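Ricin B-like lectin (Macrolepiota procera, PDB 4IZX) binds beta-galactosides such as lactose through a single ricin B-like domain with a beta-trefoil fold. Local coordinates at residues Ala52-Ser57 with Pro82-Ile87; Gln43-Trp48 with Arg56-Gly61; Thr13-Gly18 with His132-Ile137. All coordinates share one frame; numbering follows the deposited sequence.

Contact 1 of 3, residues Ala52-Ser57 with Pro82-Ile87; sequences AWTLRS and PFEWHI
Two backbone hydrogen bonds make W53 and W85 an antiparallel hydrogen-bonded pair, the single beta bridge between A52-S57 and P82-I87. W53 N reaches W85 O at 2.9 Å along a nearly straight line (168°), and W85 N returns the bond to W53 O at 2.8 Å with a clearer bend; each donor lies in the plane of the carbonyl it meets. W53 O takes a further CA-H...O contact from E84 CA at 3.4 Å. Two waters extend this polar seam. One accepts from L55 N and lies within hydrogen-bonding distance of F83 O, to which it probably donates. The other lies in the plane of the W53 indole, accepts from W53 NE1 at 2.8 Å and donates to I87 O.

In the beta-trefoil, this bridge joins strand 53-57, which pairs with 44-48 on its other side, to the chain entering strand 86-89. W53 and I87 also belong to the pocket that holds benzamidine, together with Q3, V4, R89 and F97.

Apolar contact is led by I87. Its extended chain (chi2 -179°) crosses W53 at about a right angle and lays CD1 over one face of the indole, 4.1 Å from the five-membered ring centroid and 29° off the normal, a CH-pi contact. The same CD1 meets L55 CD1 at 4.3 Å; L55 CD1 also touches the W85 indole obliquely, while W85 NE1 bonds to L64 O.

A52 CB packs against E84 CB at 3.6 Å and against the edge of the H86 ring. T54 CG2 lies alongside P82 CB at 3.8 Å, both side chains pointing the same way. E84 runs extended beyond CG past the A52 methyl, and its carboxylate is taken up by a hydrogen bond with T49 and a salt bridge to K51.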
loop_
_atom_site.group_PDB
_atom_site.type_symbol
_atom_site.label_atom_id
_atom_site.label_comp_id
_atom_site.label_asym_id
_atom_site.label_seq_id
_atom_site.Cartn_x
_atom_site.Cartn_y
_atom_site.Cartn_z
ATOM N N ALA A 52 4.744 10.861 -10.120
ATOM C CA ALA A 52 4.619 9.769 -9.173
ATOM C C ALA A 52 3.176 9.742 -8.690
ATOM O O ALA A 52 2.367 10.559 -9.109
ATOM C CB ALA A 52 5.583 9.948 -7.999
ATOM N N TRP A 53 2.884 8.805 -7.790
ATOM C CA TRP A 53 1.536 8.580 -7.290
ATOM C C TRP A 53 1.441 8.937 -5.828
ATOM O O TRP A 53 2.328 8.594 -5.021
ATOM C CB TRP A 53 1.133 7.120 -7.437
ATOM C CG TRP A 53 1.075 6.633 -8.829
ATOM C CD1 TRP A 53 2.083 6.029 -9.540
ATOM C CD2 TRP A 53 -0.054 6.681 -9.720
ATOM N NE1 TRP A 53 1.648 5.702 -10.806
ATOM C CE2 TRP A 53 0.342 6.082 -10.934
ATOM C CE3 TRP A 53 -1.355 7.170 -9.604
ATOM C CZ2 TRP A 53 -0.521 5.920 -11.979
ATOM C CZ3 TRP A 53 -2.212 7.023 -10.669
ATOM C CH2 TRP A 53 -1.783 6.409 -11.821
ATOM N N THR A 54 0.345 9.570 -5.433
ATOM C CA THR A 54 -0.006 9.731 -4.026
ATOM C C THR A 54 -1.292 8.960 -3.781
ATOM O O THR A 54 -2.144 8.841 -4.676
ATOM C CB THR A 54 -0.098 11.206 -3.598
ATOM O OG1 THR A 54 -1.231 11.779 -4.250
ATOM C CG2 THR A 54 1.177 11.947 -3.946
ATOM N N LEU A 55 -1.432 8.474 -2.557
ATOM C CA LEU A 55 -2.570 7.626 -2.162
ATOM C C LEU A 55 -3.260 8.253 -0.947
ATOM O O LEU A 55 -2.672 8.320 0.128
ATOM C CB LEU A 55 -2.131 6.201 -1.825
ATOM C CG LEU A 55 -2.058 5.231 -3.013
ATOM C CD1 LEU A 55 -1.080 5.683 -4.064
ATOM C CD2 LEU A 55 -1.703 3.850 -2.591
ATOM N N ARG A 56 -4.471 8.759 -1.153
ATOM C CA ARG A 56 -5.185 9.479 -0.110
ATOM C C ARG A 56 -6.293 8.626 0.482
ATOM O O ARG A 56 -7.118 8.069 -0.242
ATOM C CB ARG A 56 -5.766 10.784 -0.661
ATOM C CG ARG A 56 -6.473 11.637 0.379
ATOM C CD ARG A 56 -7.333 12.706 -0.276
ATOM N NE ARG A 56 -7.020 14.042 0.225
ATOM C CZ ARG A 56 -7.829 14.757 1.000
ATOM N NH1 ARG A 56 -9.004 14.264 1.367
ATOM N NH2 ARG A 56 -7.463 15.963 1.410
ATOM N N SER A 57 -6.307 8.526 1.806
ATOM C CA SER A 57 -7.308 7.740 2.484
ATOM C C SER A 57 -8.693 8.311 2.254
ATOM O O SER A 57 -8.940 9.488 2.546
ATOM C CB SER A 57 -7.033 7.728 3.967
ATOM O OG SER A 57 -8.137 7.226 4.690
ATOM N N PRO A 82 0.990 14.879 1.040
ATOM C CA PRO A 82 1.082 13.848 0.018
ATOM C C PRO A 82 2.485 13.272 -0.038
ATOM O O PRO A 82 3.487 13.999 -0.021
ATOM C CB PRO A 82 0.737 14.592 -1.273
ATOM C CG PRO A 82 -0.027 15.798 -0.850
ATOM C CD PRO A 82 0.519 16.144 0.486
ATOM N N PHE A 83 2.555 11.956 -0.080
ATOM C CA PHE A 83 3.819 11.236 -0.162
ATOM C C PHE A 83 3.855 10.482 -1.493
ATOM O O PHE A 83 2.956 9.705 -1.809
ATOM C CB PHE A 83 3.972 10.258 1.001
ATOM C CG PHE A 83 5.285 9.547 1.030
ATOM C CD1 PHE A 83 6.383 10.105 1.623
ATOM C CD2 PHE A 83 5.433 8.345 0.385
ATOM C CE1 PHE A 83 7.600 9.449 1.620
ATOM C CE2 PHE A 83 6.647 7.685 0.382
ATOM C CZ PHE A 83 7.732 8.238 1.018
ATOM N N GLU A 84 4.891 10.729 -2.280
ATOM C CA GLU A 84 5.014 10.136 -3.612
ATOM C C GLU A 84 5.559 8.720 -3.583
ATOM O O GLU A 84 6.564 8.424 -2.916
ATOM C CB GLU A 84 5.861 11.013 -4.528
ATOM C CG GLU A 84 5.117 12.250 -5.033
ATOM C CD GLU A 84 5.921 13.085 -6.012
ATOM O OE1 GLU A 84 5.342 13.719 -6.895
ATOM O OE2 GLU A 84 7.157 13.153 -5.862
ATOM N N TRP A 85 4.932 7.896 -4.408
ATOM C CA TRP A 85 5.293 6.501 -4.627
ATOM C C TRP A 85 5.513 6.250 -6.112
ATOM O O TRP A 85 4.855 6.832 -6.955
ATOM C CB TRP A 85 4.150 5.569 -4.165
ATOM C CG TRP A 85 3.840 5.671 -2.719
ATOM C CD1 TRP A 85 2.831 6.365 -2.143
ATOM C CD2 TRP A 85 4.526 5.005 -1.647
ATOM N NE1 TRP A 85 2.834 6.160 -0.769
ATOM C CE2 TRP A 85 3.863 5.326 -0.449
ATOM C CE3 TRP A 85 5.652 4.173 -1.575
ATOM C CZ2 TRP A 85 4.270 4.817 0.791
ATOM C CZ3 TRP A 85 6.048 3.685 -0.356
ATOM C CH2 TRP A 85 5.357 4.011 0.809
ATOM N N HIS A 86 6.403 5.306 -6.425
ATOM C CA HIS A 86 6.474 4.731 -7.757
ATOM C C HIS A 86 5.710 3.402 -7.729
ATOM O O HIS A 86 5.853 2.619 -6.807
ATOM C CB HIS A 86 7.910 4.466 -8.197
ATOM C CG HIS A 86 8.665 5.710 -8.582
ATOM N ND1 HIS A 86 10.002 5.691 -8.941
ATOM C CD2 HIS A 86 8.247 6.992 -8.722
ATOM C CE1 HIS A 86 10.361 6.909 -9.292
ATOM N NE2 HIS A 86 9.322 7.714 -9.170
ATOM N N ILE A 87 4.889 3.169 -8.748
ATOM C CA ILE A 87 4.070 1.978 -8.822
ATOM C C ILE A 87 4.345 1.301 -10.150
ATOM O O ILE A 87 4.240 1.930 -11.188
ATOM C CB ILE A 87 2.576 2.306 -8.660
ATOM C CG1 ILE A 87 2.334 3.012 -7.320
ATOM C CG2 ILE A 87 1.757 1.037 -8.797
ATOM C CD1 ILE A 87 0.902 3.352 -7.045
HETATM O O HOH W 1 3.495 4.336 -12.369
HETATM O O HOH W 2 0.660 9.056 -0.587
#

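Contact 2 of 3, residues Gln43-Trp48 with Arg56-Gly61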
loop_
_atom_site.group_PDB
_atom_site.type_symbol
_atom_site.label_atom_id
_atom_site.label_comp_id
_atom_site.label_asym_id
_atom_site.label_seq_id
_atom_site.Cartn_x
_atom_site.Cartn_y
_atom_site.Cartn_z
ATOM N N GLN A 43 -9.927 2.088 1.365
ATOM C CA GLN A 43 -10.015 2.658 0.057
ATOM C C GLN A 43 -9.052 3.813 -0.060
ATOM O O GLN A 43 -8.944 4.640 0.847
ATOM C CB GLN A 43 -11.464 3.082 -0.239
ATOM C CG GLN A 43 -12.437 1.919 -0.188
ATOM C CD GLN A 43 -13.869 2.279 -0.477
ATOM O OE1 GLN A 43 -14.819 1.724 0.129
ATOM N NE2 GLN A 43 -14.056 3.137 -1.433
ATOM N N TRP A 44 -8.405 3.926 -1.217
ATOM C CA TRP A 44 -7.285 4.828 -1.446
ATOM C C TRP A 44 -7.479 5.528 -2.771
ATOM O O TRP A 44 -7.602 4.877 -3.819
ATOM C CB TRP A 44 -5.965 4.032 -1.431
ATOM C CG TRP A 44 -5.756 3.355 -0.112
ATOM C CD1 TRP A 44 -6.099 2.075 0.201
ATOM C CD2 TRP A 44 -5.235 3.954 1.090
ATOM N NE1 TRP A 44 -5.841 1.834 1.523
ATOM C CE2 TRP A 44 -5.311 2.968 2.098
ATOM C CE3 TRP A 44 -4.761 5.218 1.425
ATOM C CZ2 TRP A 44 -4.905 3.219 3.404
ATOM C CZ3 TRP A 44 -4.336 5.457 2.714
ATOM C CH2 TRP A 44 -4.427 4.475 3.686
ATOM N N THR A 45 -7.554 6.856 -2.728
ATOM C CA THR A 45 -7.761 7.678 -3.899
ATOM C C THR A 45 -6.395 8.029 -4.461
ATOM O O THR A 45 -5.540 8.619 -3.803
ATOM C CB THR A 45 -8.584 8.938 -3.577
ATOM O OG1 THR A 45 -9.770 8.616 -2.890
ATOM C CG2 THR A 45 -8.791 9.775 -4.791
ATOM N N PHE A 46 -6.143 7.561 -5.692
ATOM C CA PHE A 46 -4.881 7.733 -6.340
ATOM C C PHE A 46 -4.828 9.090 -7.038
ATOM O O PHE A 46 -5.792 9.499 -7.683
ATOM C CB PHE A 46 -4.667 6.632 -7.382
ATOM C CG PHE A 46 -4.257 5.291 -6.841
ATOM C CD1 PHE A 46 -4.902 4.685 -5.763
ATOM C CD2 PHE A 46 -3.224 4.603 -7.446
ATOM C CE1 PHE A 46 -4.505 3.440 -5.290
ATOM C CE2 PHE A 46 -2.852 3.344 -6.994
ATOM C CZ PHE A 46 -3.474 2.779 -5.884
ATOM N N ASN A 47 -3.659 9.720 -7.014
ATOM C CA ASN A 47 -3.378 10.930 -7.772
ATOM C C ASN A 47 -2.024 10.770 -8.444
ATOM O O ASN A 47 -1.039 10.431 -7.775
ATOM C CB ASN A 47 -3.374 12.199 -6.904
ATOM C CG ASN A 47 -3.201 13.468 -7.709
ATOM O OD1 ASN A 47 -3.880 13.651 -8.705
ATOM N ND2 ASN A 47 -2.297 14.339 -7.280
ATOM N N TRP A 48 -1.966 11.049 -9.739
ATOM C CA TRP A 48 -0.712 11.164 -10.442
ATOM C C TRP A 48 -0.289 12.620 -10.413
ATOM O O TRP A 48 -1.002 13.484 -10.912
ATOM C CB TRP A 48 -0.834 10.632 -11.883
ATOM C CG TRP A 48 0.391 10.852 -12.708
ATOM C CD1 TRP A 48 0.521 11.788 -13.672
ATOM C CD2 TRP A 48 1.617 10.079 -12.728
ATOM N NE1 TRP A 48 1.747 11.677 -14.296
ATOM C CE2 TRP A 48 2.432 10.630 -13.738
ATOM C CE3 TRP A 48 2.097 8.966 -12.004
ATOM C CZ2 TRP A 48 3.683 10.142 -14.018
ATOM C CZ3 TRP A 48 3.330 8.492 -12.291
ATOM C CH2 TRP A 48 4.119 9.064 -13.304
ATOM N N ARG A 56 -4.471 8.759 -1.153
ATOM C CA ARG A 56 -5.185 9.479 -0.110
ATOM C C ARG A 56 -6.293 8.626 0.482
ATOM O O ARG A 56 -7.118 8.069 -0.242
ATOM C CB ARG A 56 -5.766 10.784 -0.661
ATOM C CG ARG A 56 -6.473 11.637 0.379
ATOM C CD ARG A 56 -7.333 12.706 -0.276
ATOM N NE ARG A 56 -7.020 14.042 0.225
ATOM C CZ ARG A 56 -7.829 14.757 1.000
ATOM N NH1 ARG A 56 -9.004 14.264 1.367
ATOM N NH2 ARG A 56 -7.463 15.963 1.410
ATOM N N SER A 57 -6.307 8.526 1.806
ATOM C CA SER A 57 -7.308 7.740 2.484
ATOM C C SER A 57 -8.693 8.311 2.254
ATOM O O SER A 57 -8.940 9.488 2.546
ATOM C CB SER A 57 -7.033 7.728 3.967
ATOM O OG SER A 57 -8.137 7.226 4.690
ATOM N N ALA A 58 -9.613 7.505 1.749
ATOM C CA ALA A 58 -10.969 7.949 1.505
ATOM C C ALA A 58 -11.696 8.290 2.801
ATOM O O ALA A 58 -12.632 9.072 2.787
ATOM C CB ALA A 58 -11.721 6.911 0.698
ATOM N N SER A 59 -11.330 7.695 3.912
ATOM C CA SER A 59 -11.960 7.983 5.197
ATOM C C SER A 59 -11.371 9.200 5.898
ATOM O O SER A 59 -12.111 10.021 6.400
ATOM C CB SER A 59 -11.894 6.784 6.106
ATOM O OG SER A 59 -10.580 6.305 6.229
ATOM N N SER A 60 -10.048 9.291 5.970
ATOM C CA SER A 60 -9.421 10.302 6.805
ATOM C C SER A 60 -8.907 11.517 6.055
ATOM O O SER A 60 -8.671 12.561 6.677
ATOM C CB SER A 60 -8.295 9.699 7.627
ATOM O OG SER A 60 -7.194 9.479 6.806
ATOM N N GLY A 61 -8.560 11.336 4.798
ATOM C CA GLY A 61 -7.892 12.390 4.035
ATOM C C GLY A 61 -6.398 12.531 4.278
ATOM O O GLY A 61 -5.758 13.393 3.662
HETATM O O HOH W 3 -8.074 4.664 3.630
#
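W44 CG stands anti to its own carbonyl carbon (chi1 -60°) and the ring plane is turned about CB-CG roughly square to the CA-CB bond (chi2 94°), which brings the benzo atoms CE3 and CZ3 against S57. W44 CZ3 lies 3.7 Å from S57 CB, while CE3 meets the S57 backbone. S57 OG is anti to its backbone N (chi1 167°) and so points into the turn that follows: it accepts from S60 N at 3.1 Å, an ST motif, and weakly from S59 N. A water 2.8 Å from S57 OG donates to Q43 O and also rests above one face of the W44 indole, offset toward its rim.

These residues close the open end of the beta hairpin of strands 44-48 and 53-57 in the beta-trefoil. T45 and R56 form a hydrogen-bonded pair of it, T45 N to R56 O at 2.8 Å and R56 N to T45 O at 2.9 Å, the latter on a lone pair. A58 N adds a bond to Q43 O at 3.1 Å, this time from above the carbonyl plane.

R56 bends at chi3, and G61 O sits over the centre of its guanidinium. W44 NE1 donates to I21 O, and the T45 and T9 hydroxyls share a hydrogen bond.

Contact 3 of 3, residues Thr13-Gly18 with His132-Ile137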
loop_
_atom_site.group_PDB
_atom_site.type_symbol
_atom_site.label_atom_id
_atom_site.label_comp_id
_atom_site.label_asym_id
_atom_site.label_seq_id
_atom_site.Cartn_x
_atom_site.Cartn_y
_atom_site.Cartn_z
ATOM N N THR A 13 -4.948 -5.210 -2.542
ATOM C CA THR A 13 -5.061 -6.535 -1.942
ATOM C C THR A 13 -3.713 -7.246 -2.044
ATOM O O THR A 13 -3.111 -7.312 -3.102
ATOM C CB THR A 13 -6.125 -7.383 -2.632
ATOM O OG1 THR A 13 -7.362 -6.670 -2.619
ATOM C CG2 THR A 13 -6.328 -8.691 -1.917
ATOM N N ASN A 14 -3.241 -7.837 -0.946
ATOM C CA ASN A 14 -1.987 -8.585 -0.979
ATOM C C ASN A 14 -2.178 -9.890 -1.731
ATOM O O ASN A 14 -3.092 -10.661 -1.414
ATOM C CB ASN A 14 -1.525 -8.861 0.433
ATOM C CG ASN A 14 -0.091 -9.342 0.482
ATOM O OD1 ASN A 14 0.176 -10.546 0.522
ATOM N ND2 ASN A 14 0.835 -8.382 0.408
ATOM N N VAL A 15 -1.299 -10.182 -2.677
ATOM C CA VAL A 15 -1.434 -11.406 -3.479
ATOM C C VAL A 15 -1.260 -12.649 -2.631
ATOM O O VAL A 15 -1.947 -13.653 -2.854
ATOM C CB VAL A 15 -0.436 -11.375 -4.643
ATOM C CG1 VAL A 15 -0.314 -12.725 -5.348
ATOM C CG2 VAL A 15 -0.847 -10.326 -5.675
ATOM N N LYS A 16 -0.338 -12.627 -1.669
ATOM C CA LYS A 16 -0.110 -13.793 -0.822
ATOM C C LYS A 16 -1.242 -13.984 0.167
ATOM O O LYS A 16 -1.771 -15.089 0.299
ATOM C CB LYS A 16 1.242 -13.694 -0.111
ATOM C CG LYS A 16 1.477 -14.920 0.758
ATOM C CD LYS A 16 2.862 -15.179 1.150
ATOM C CE LYS A 16 2.984 -16.539 1.823
ATOM N NZ LYS A 16 4.204 -16.466 2.653
ATOM N N ALA A 17 -1.616 -12.931 0.897
ATOM C CA ALA A 17 -2.499 -13.070 2.049
ATOM C C ALA A 17 -3.980 -12.921 1.733
ATOM O O ALA A 17 -4.804 -13.452 2.471
ATOM C CB ALA A 17 -2.126 -12.054 3.105
ATOM N N GLY A 18 -4.322 -12.086 0.749
ATOM C CA GLY A 18 -5.710 -11.803 0.470
ATOM C C GLY A 18 -6.328 -10.703 1.307
ATOM O O GLY A 18 -7.492 -10.369 1.084
ATOM N N HIS A 132 4.324 -11.701 -0.873
ATOM C CA HIS A 132 3.784 -10.741 0.070
ATOM C C HIS A 132 4.202 -9.315 -0.207
ATOM O O HIS A 132 3.718 -8.418 0.476
ATOM C CB HIS A 132 4.164 -11.175 1.479
ATOM C CG HIS A 132 5.630 -11.285 1.675
ATOM N ND1 HIS A 132 6.360 -12.332 1.186
ATOM C CD2 HIS A 132 6.498 -10.458 2.292
ATOM C CE1 HIS A 132 7.623 -12.142 1.505
ATOM N NE2 HIS A 132 7.742 -10.996 2.148
ATOM N N GLN A 133 5.066 -9.122 -1.213
ATOM C CA GLN A 133 5.416 -7.794 -1.715
ATOM C C GLN A 133 4.658 -7.381 -2.960
ATOM O O GLN A 133 4.985 -6.363 -3.574
ATOM C CB GLN A 133 6.916 -7.711 -2.002
ATOM C CG GLN A 133 7.790 -8.069 -0.822
ATOM C CD GLN A 133 9.216 -7.647 -1.048
ATOM O OE1 GLN A 133 9.682 -7.464 -2.183
ATOM N NE2 GLN A 133 9.934 -7.434 0.042
ATOM N N THR A 134 3.659 -8.168 -3.372
ATOM C CA THR A 134 2.920 -7.888 -4.586
ATOM C C THR A 134 1.433 -7.731 -4.261
ATOM O O THR A 134 0.913 -8.365 -3.320
ATOM C CB THR A 134 3.140 -8.977 -5.646
ATOM O OG1 THR A 134 2.559 -10.232 -5.261
ATOM C CG2 THR A 134 4.612 -9.179 -5.950
ATOM N N TRP A 135 0.774 -6.889 -5.048
ATOM C CA TRP A 135 -0.528 -6.352 -4.672
ATOM C C TRP A 135 -1.373 -6.201 -5.919
ATOM O O TRP A 135 -0.901 -5.733 -6.948
ATOM C CB TRP A 135 -0.375 -4.957 -4.021
ATOM C CG TRP A 135 0.625 -4.890 -2.883
ATOM C CD1 TRP A 135 1.953 -4.722 -2.999
ATOM C CD2 TRP A 135 0.352 -5.052 -1.505
ATOM N NE1 TRP A 135 2.540 -4.760 -1.764
ATOM C CE2 TRP A 135 1.569 -4.935 -0.829
ATOM C CE3 TRP A 135 -0.820 -5.213 -0.754
ATOM C CZ2 TRP A 135 1.655 -4.970 0.561
ATOM C CZ3 TRP A 135 -0.721 -5.280 0.628
ATOM C CH2 TRP A 135 0.496 -5.131 1.265
ATOM N N THR A 136 -2.669 -6.513 -5.811
ATOM C CA THR A 136 -3.618 -6.124 -6.860
ATOM C C THR A 136 -4.256 -4.795 -6.503
ATOM O O THR A 136 -4.375 -4.461 -5.341
ATOM C CB THR A 136 -4.667 -7.191 -7.125
ATOM O OG1 THR A 136 -5.376 -7.431 -5.927
ATOM C CG2 THR A 136 -4.017 -8.439 -7.629
ATOM N N ILE A 137 -4.612 -4.019 -7.506
ATOM C CA ILE A 137 -5.242 -2.703 -7.331
ATOM C C ILE A 137 -6.541 -2.739 -8.146
ATOM O O ILE A 137 -6.481 -2.838 -9.375
ATOM C CB ILE A 137 -4.311 -1.551 -7.792
ATOM C CG1 ILE A 137 -2.988 -1.572 -7.014
ATOM C CG2 ILE A 137 -5.016 -0.224 -7.657
ATOM C CD1 ILE A 137 -1.949 -0.602 -7.538
HETATM O O HOH W 4 -7.296 -5.153 -4.920
#
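Backbone bonds join strand 9-14 to the C-terminal strand 135-138 of the beta-trefoil. T13 N reaches T136 O at 3.0 Å and T136 N reaches T13 O at 2.9 Å, an antiparallel hydrogen-bonded pair. V15 N then bonds almost straight (176°) to T134 O at 2.9 Å.

Polar side-chain contact centres on N14, whose CG is anti to the backbone N (chi1 -167°). N14 ND2 donates to H132 O at 2.9 Å, with that oxygen in the amide plane but the donor well above the carbonyl plane. N14 OD1 accepts from A17 N at 3.0 Å on a lone pair, an Asx motif, and weakly from K16 N. T13 and T136 lie side by side, and one water is hydrogen-bonded to both OG1 atoms.

In the packing, N14 ND2 sits over one face of W135, 3.4 Å from W135 CH2, with amide and ring planes 84° apart. V15 CB packs close against T134 OG1 at 3.3 Å; that hydroxyl is hydrogen-bonded to L131 O.

With the N14 amide buried, its nitrogen and oxygen bonded to different parts of the chain and the indole beneath, its rotation is fixed, tying the turn after strand 9-14 to the 3-10 turn at H132.

Overall arrangement
All three contacts reach the same run of antiparallel strands, 53-57, 44-48, 9-14 and 135-138. Contacts 1 and 2 share strand 53-57, with centres about 9 Å apart; T54 N probably bonds to N47 O at 2.9 Å between them. Contact 3 closes the long loop in which both are nested. Its centre lies about 18 Å from each of theirs, across the chain's centre, yet I137 CG2 reaches F46 CZ at 3.8 Å. The benzamidine beside contact 1, about 4 Å from the W53 side chain, probably comes from the crystallisation liquor. Contact 2 lies toward the lactose site: the W44 side chain is about 9 Å from the bound galactose and about 6 Å from the side chain of galactose-binding D22.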